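Integron cassette protein (PDB 3G1J) is of unknown function but is encoded by a mobile integron cassette and belongs to the DUF3601 family of the SH3 clan. Local coordinates at residues G12-G17 against L54-D59; L69-E74 against I79-D84. One frame throughout, in Å; residues are numbered along the deposited sequence.

How the interactions relate
Both interactions close parts of the chain over one five-stranded antiparallel sheet, and they meet where strands 53-60 and 63-70 run side by side. Interaction 1 lies deep, about 5 Å from the chain centre, and sets one leucine against two side chains of strand 53-60; all its touching residues are buried. Interaction 2, about 10 Å from the chain centre, folds helix 77-80 back on the end of strand 63-70 and grades from buried aliphatic packing to an exposed histidine. Leu-56 CD1 touches Leu-69 CD1 at 3.8 Å, joining the two apolar patches. Neither contact contains a hydrogen bond between its segments; the Arg-72/Glu-74 ion pair lies within 69-74, beside the contact and not across it.

Interaction 1 of 2, residues G12-G17 against L54-D59; sequences GVLKAG and LSLFFD
Leu-14 carries the whole of this contact for residues 12-17, setting its two methyl groups against Leu-56 and Phe-58 of strand 53-60, while Val-13 just before it packs on Leu-83. At Leu-14 the side chain turns inward. Its CB points to strand 53-60, and with CG anti to the carbonyl carbon (chi1 -60°) the fork of the leucine extends across a distance that the backbones do not close: the CA atoms of Leu-14 and Leu-56 stay 9.0 Å apart. Leu-14 CD1 does most of the touching, lying 3.8 Å from Leu-56 CD1, a methyl-to-methyl meeting of two side chains that cross at about a right angle. The same Leu-14 CD1 is also 3.8 Å from Phe-58 CZ. Leu-14 CD2 comes to 4.0 Å from Phe-58 CZ, so both prongs of the fork reach the far end of the ring, which CD1 approaches obliquely; these two side chains, too, cross at about a right angle. Phe-58 gets there by its length: its CB does not point at 12-17, but CZ extends to the leucine. Its ring also meets that of Phe-87, with planes about 15° apart, and that of Phe-42, on which Leu-14 packs as well. After Leu-14 the chain returns to the surface. Lys-15 is exposed, and its NZ forms a salt bridge with Glu-10, while Ala-16 bonds through its backbone to Ser-9, across the hairpin of strands 10-11 and 14-15. The contact thus plugs this small hairpin into the apolar interior of the five-stranded antiparallel sheet. About 117 Å² is buried, and the close approaches are all carbon to carbon, with no hydrogen bond across; this contact therefore probably depends on shape fit and exclusion of water rather than on directed bonds.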
loop_
_atom_site.group_PDB
_atom_site.type_symbol
_atom_site.label_atom_id
_atom_site.label_comp_id
_atom_site.label_asym_id
_atom_site.label_seq_id
_atom_site.Cartn_x
_atom_site.Cartn_y
_atom_site.Cartn_z
ATOM N N GLY A 12 0.366 -0.823 -9.967
ATOM C CA GLY A 12 -0.338 0.343 -10.463
ATOM C C GLY A 12 0.574 1.547 -10.383
ATOM O O GLY A 12 1.719 1.493 -10.841
ATOM N N VAL A 13 0.074 2.623 -9.784
ATOM C CA VAL A 13 0.807 3.877 -9.664
ATOM C C VAL A 13 2.000 3.801 -8.716
ATOM O O VAL A 13 2.881 4.646 -8.770
ATOM C CB VAL A 13 -0.115 5.042 -9.221
ATOM C CG1 VAL A 13 -0.445 4.947 -7.732
ATOM C CG2 VAL A 13 0.527 6.376 -9.536
ATOM N N LEU A 14 2.045 2.769 -7.875
ATOM C CA LEU A 14 3.116 2.635 -6.897
ATOM C C LEU A 14 4.362 1.990 -7.509
ATOM O O LEU A 14 4.307 0.886 -8.030
ATOM C CB LEU A 14 2.644 1.813 -5.681
ATOM C CG LEU A 14 1.457 2.409 -4.909
ATOM C CD1 LEU A 14 0.984 1.433 -3.826
ATOM C CD2 LEU A 14 1.793 3.772 -4.304
ATOM N N LYS A 15 5.475 2.709 -7.443
ATOM C CA LYS A 15 6.751 2.246 -7.972
ATOM C C LYS A 15 7.792 2.230 -6.849
ATOM O O LYS A 15 7.977 3.224 -6.150
ATOM C CB LYS A 15 7.217 3.200 -9.079
ATOM C CG LYS A 15 8.394 2.693 -9.897
ATOM C CD LYS A 15 8.944 3.789 -10.807
ATOM C CE LYS A 15 9.856 3.226 -11.893
ATOM N NZ LYS A 15 9.076 2.640 -13.023
ATOM N N ALA A 16 8.480 1.107 -6.677
ATOM C CA ALA A 16 9.459 0.985 -5.599
ATOM C C ALA A 16 10.531 2.070 -5.645
ATOM O O ALA A 16 11.105 2.358 -6.703
ATOM C CB ALA A 16 10.091 -0.393 -5.614
ATOM N N GLY A 17 10.800 2.671 -4.491
ATOM C CA GLY A 17 11.798 3.717 -4.388
ATOM C C GLY A 17 11.241 5.123 -4.500
ATOM O O GLY A 17 11.928 6.094 -4.177
ATOM N N LEU A 54 -3.622 -8.416 -0.606
ATOM C CA LEU A 54 -2.595 -7.546 -1.164
ATOM C C LEU A 54 -1.797 -6.845 -0.065
ATOM O O LEU A 54 -2.352 -6.137 0.773
ATOM C CB LEU A 54 -3.233 -6.501 -2.095
ATOM C CG LEU A 54 -2.294 -5.482 -2.748
ATOM C CD1 LEU A 54 -1.302 -6.166 -3.691
ATOM C CD2 LEU A 54 -3.085 -4.398 -3.482
ATOM N N SER A 55 -0.484 -7.028 -0.072
ATOM C CA SER A 55 0.360 -6.305 0.863
ATOM C C SER A 55 1.110 -5.207 0.131
ATOM O O SER A 55 1.799 -5.473 -0.856
ATOM C CB SER A 55 1.356 -7.259 1.521
ATOM O OG SER A 55 0.673 -8.108 2.419
ATOM N N LEU A 56 0.992 -3.982 0.627
ATOM C CA LEU A 56 1.770 -2.877 0.095
ATOM C C LEU A 56 2.779 -2.457 1.159
ATOM O O LEU A 56 2.398 -1.966 2.213
ATOM C CB LEU A 56 0.858 -1.703 -0.268
ATOM C CG LEU A 56 -0.300 -1.955 -1.240
ATOM C CD1 LEU A 56 -1.119 -0.667 -1.457
ATOM C CD2 LEU A 56 0.182 -2.554 -2.567
ATOM N N PHE A 57 4.066 -2.673 0.891
ATOM C CA PHE A 57 5.103 -2.330 1.858
ATOM C C PHE A 57 5.671 -0.934 1.620
ATOM O O PHE A 57 6.016 -0.564 0.498
ATOM C CB PHE A 57 6.236 -3.358 1.827
ATOM C CG PHE A 57 5.820 -4.726 2.275
ATOM C CD1 PHE A 57 5.336 -5.648 1.361
ATOM C CD2 PHE A 57 5.911 -5.089 3.612
ATOM C CE1 PHE A 57 4.956 -6.918 1.769
ATOM C CE2 PHE A 57 5.537 -6.359 4.036
ATOM C CZ PHE A 57 5.056 -7.272 3.116
ATOM N N PHE A 58 5.775 -0.163 2.695
ATOM C CA PHE A 58 6.244 1.205 2.606
ATOM C C PHE A 58 7.269 1.441 3.701
ATOM O O PHE A 58 7.241 0.784 4.739
ATOM C CB PHE A 58 5.094 2.202 2.824
ATOM C CG PHE A 58 4.162 2.365 1.640
ATOM C CD1 PHE A 58 3.062 1.532 1.488
ATOM C CD2 PHE A 58 4.357 3.386 0.712
ATOM C CE1 PHE A 58 2.193 1.676 0.405
ATOM C CE2 PHE A 58 3.484 3.541 -0.370
ATOM C CZ PHE A 58 2.397 2.683 -0.517
ATOM N N ASP A 59 8.165 2.391 3.472
ATOM C CA ASP A 59 8.970 2.930 4.562
ATOM C C ASP A 59 8.323 4.217 5.055
ATOM O O ASP A 59 7.968 5.077 4.254
ATOM C CB ASP A 59 10.400 3.217 4.101
ATOM C CG ASP A 59 11.244 3.854 5.188
ATOM O OD1 ASP A 59 11.981 3.118 5.879
ATOM O OD2 ASP A 59 11.175 5.092 5.357
#

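Interaction 2 of 2, residues L69-E74 against I79-D84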
loop_
_atom_site.group_PDB
_atom_site.type_symbol
_atom_site.label_atom_id
_atom_site.label_comp_id
_atom_site.label_asym_id
_atom_site.label_seq_id
_atom_site.Cartn_x
_atom_site.Cartn_y
_atom_site.Cartn_z
ATOM N N LEU A 69 -4.405 -5.093 2.341
ATOM C CA LEU A 69 -5.704 -4.803 1.752
ATOM C C LEU A 69 -6.342 -6.093 1.235
ATOM O O LEU A 69 -5.737 -6.819 0.451
ATOM C CB LEU A 69 -5.547 -3.792 0.613
ATOM C CG LEU A 69 -4.913 -2.436 0.941
ATOM C CD1 LEU A 69 -4.621 -1.656 -0.362
ATOM C CD2 LEU A 69 -5.788 -1.611 1.863
ATOM N N CYS A 70 -7.564 -6.391 1.670
ATOM C CA CYS A 70 -8.295 -7.514 1.093
ATOM C C CYS A 70 -9.026 -7.019 -0.146
ATOM O O CYS A 70 -9.941 -6.191 -0.044
ATOM C CB CYS A 70 -9.300 -8.081 2.088
ATOM S SG CYS A 70 -10.341 -9.398 1.376
ATOM N N VAL A 71 -8.619 -7.507 -1.313
ATOM C CA VAL A 71 -9.126 -6.975 -2.576
ATOM C C VAL A 71 -10.456 -7.620 -2.958
ATOM O O VAL A 71 -10.550 -8.426 -3.890
ATOM C CB VAL A 71 -8.102 -7.117 -3.718
ATOM C CG1 VAL A 71 -8.557 -6.331 -4.935
ATOM C CG2 VAL A 71 -6.740 -6.631 -3.260
ATOM N N ARG A 72 -11.479 -7.259 -2.199
ATOM C CA ARG A 72 -12.834 -7.702 -2.450
ATOM C C ARG A 72 -13.737 -6.496 -2.261
ATOM O O ARG A 72 -13.402 -5.587 -1.500
ATOM C CB ARG A 72 -13.222 -8.833 -1.498
ATOM C CG ARG A 72 -12.516 -10.148 -1.803
ATOM C CD ARG A 72 -13.032 -11.267 -0.919
ATOM N NE ARG A 72 -14.479 -11.432 -1.037
ATOM C CZ ARG A 72 -15.080 -12.148 -1.983
ATOM N NH1 ARG A 72 -14.359 -12.777 -2.905
ATOM N NH2 ARG A 72 -16.405 -12.235 -2.009
ATOM N N PRO A 73 -14.885 -6.488 -2.952
ATOM C CA PRO A 73 -15.759 -5.307 -2.983
ATOM C C PRO A 73 -16.170 -4.850 -1.595
ATOM O O PRO A 73 -16.250 -3.642 -1.336
ATOM C CB PRO A 73 -17.001 -5.798 -3.740
ATOM C CG PRO A 73 -16.606 -7.055 -4.420
ATOM C CD PRO A 73 -15.496 -7.658 -3.607
ATOM N N GLU A 74 -16.434 -5.808 -0.717
ATOM C CA GLU A 74 -16.967 -5.498 0.605
ATOM C C GLU A 74 -15.873 -5.080 1.578
ATOM O O GLU A 74 -16.159 -4.606 2.679
ATOM C CB GLU A 74 -17.767 -6.681 1.161
ATOM C CG GLU A 74 -16.935 -7.905 1.495
ATOM C CD GLU A 74 -16.627 -8.767 0.282
ATOM O OE1 GLU A 74 -16.671 -8.257 -0.860
ATOM O OE2 GLU A 74 -16.321 -9.959 0.473
ATOM N N ILE A 79 -9.751 0.588 -2.433
ATOM C CA ILE A 79 -8.438 1.210 -2.318
ATOM C C ILE A 79 -7.471 0.641 -3.343
ATOM O O ILE A 79 -6.815 1.383 -4.075
ATOM C CB ILE A 79 -7.860 1.058 -0.893
ATOM C CG1 ILE A 79 -8.710 1.854 0.099
ATOM C CG2 ILE A 79 -6.421 1.543 -0.842
ATOM C CD1 ILE A 79 -8.645 1.316 1.510
ATOM N N ALA A 80 -7.399 -0.685 -3.392
ATOM C CA ALA A 80 -6.487 -1.391 -4.289
ATOM C C ALA A 80 -6.739 -1.056 -5.764
ATOM O O ALA A 80 -5.798 -0.997 -6.562
ATOM C CB ALA A 80 -6.605 -2.901 -4.051
ATOM N N HIS A 81 -8.006 -0.827 -6.112
ATOM C CA HIS A 81 -8.432 -0.567 -7.488
ATOM C C HIS A 81 -8.428 0.915 -7.870
ATOM O O HIS A 81 -8.660 1.259 -9.035
ATOM C CB HIS A 81 -9.851 -1.101 -7.706
ATOM C CG HIS A 81 -9.898 -2.531 -8.136
ATOM N ND1 HIS A 81 -10.962 -3.065 -8.832
ATOM C CD2 HIS A 81 -8.999 -3.532 -7.992
ATOM C CE1 HIS A 81 -10.722 -4.340 -9.084
ATOM N NE2 HIS A 81 -9.537 -4.647 -8.585
ATOM N N HIS A 82 -8.201 1.784 -6.892
ATOM C CA HIS A 82 -8.191 3.227 -7.137
ATOM C C HIS A 82 -7.054 3.891 -6.378
ATOM O O HIS A 82 -7.262 4.864 -5.655
ATOM C CB HIS A 82 -9.521 3.851 -6.706
ATOM C CG HIS A 82 -10.711 3.244 -7.374
ATOM N ND1 HIS A 82 -11.464 2.247 -6.790
ATOM C CD2 HIS A 82 -11.270 3.481 -8.583
ATOM C CE1 HIS A 82 -12.439 1.901 -7.612
ATOM N NE2 HIS A 82 -12.341 2.628 -8.709
ATOM N N LEU A 83 -5.842 3.373 -6.539
ATOM C CA LEU A 83 -4.724 3.835 -5.726
ATOM C C LEU A 83 -4.437 5.336 -5.867
ATOM O O LEU A 83 -3.958 5.982 -4.925
ATOM C CB LEU A 83 -3.476 3.019 -6.046
ATOM C CG LEU A 83 -3.597 1.601 -5.491
ATOM C CD1 LEU A 83 -2.490 0.711 -6.040
ATOM C CD2 LEU A 83 -3.553 1.647 -3.974
ATOM N N ASP A 84 -4.745 5.896 -7.034
ATOM C CA ASP A 84 -4.525 7.323 -7.228
ATOM C C ASP A 84 -5.518 8.215 -6.470
ATOM O O ASP A 84 -5.330 9.422 -6.404
ATOM C CB ASP A 84 -4.464 7.698 -8.719
ATOM C CG ASP A 84 -5.596 7.105 -9.533
ATOM O OD1 ASP A 84 -6.407 6.314 -9.000
ATOM O OD2 ASP A 84 -5.665 7.437 -10.731
#
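In a chain whose sheet is consistent with an SH3-like fold, the short helix 77-80 links the edge strand 63-70 to the final strand 87-89, and it packs back on the end of strand 63-70 and the turn after it. Leu-69 and Ile-79 cross at about a right angle, with Leu-69 CD1 3.7 Å from Ile-79 CG2; on the other branch, Leu-69 CD2 and Ile-79 CD1 approach to 4.1 Å. Val-71, the centre of an inverse gamma turn at the strand end, straddles the methyl of Ala-80: Val-71 CG2 lies 3.8 Å and Val-71 CG1 4.0 Å from Ala-80 CB. Val-71 CG1, anti to the backbone N (chi1 -170°), also lies 4.1 Å from NE2 of the exposed His-81, the ring approached obliquely. Beyond the turn, Arg-72 NE donates to Glu-74 OE2 at 2.8 Å, on the syn side of the carboxylate but 27° out of its plane, and nearly in the guanidinium plane. Leu-54 of the adjacent strand backs both Val-71 and Ala-80. Just before the helix, Gln-76 bonds to Cys-70. Across the two segments the contact is essentially apolar, with no hydrogen bond, whereas Arg-72 and Glu-74 pair with each other, outside the seam.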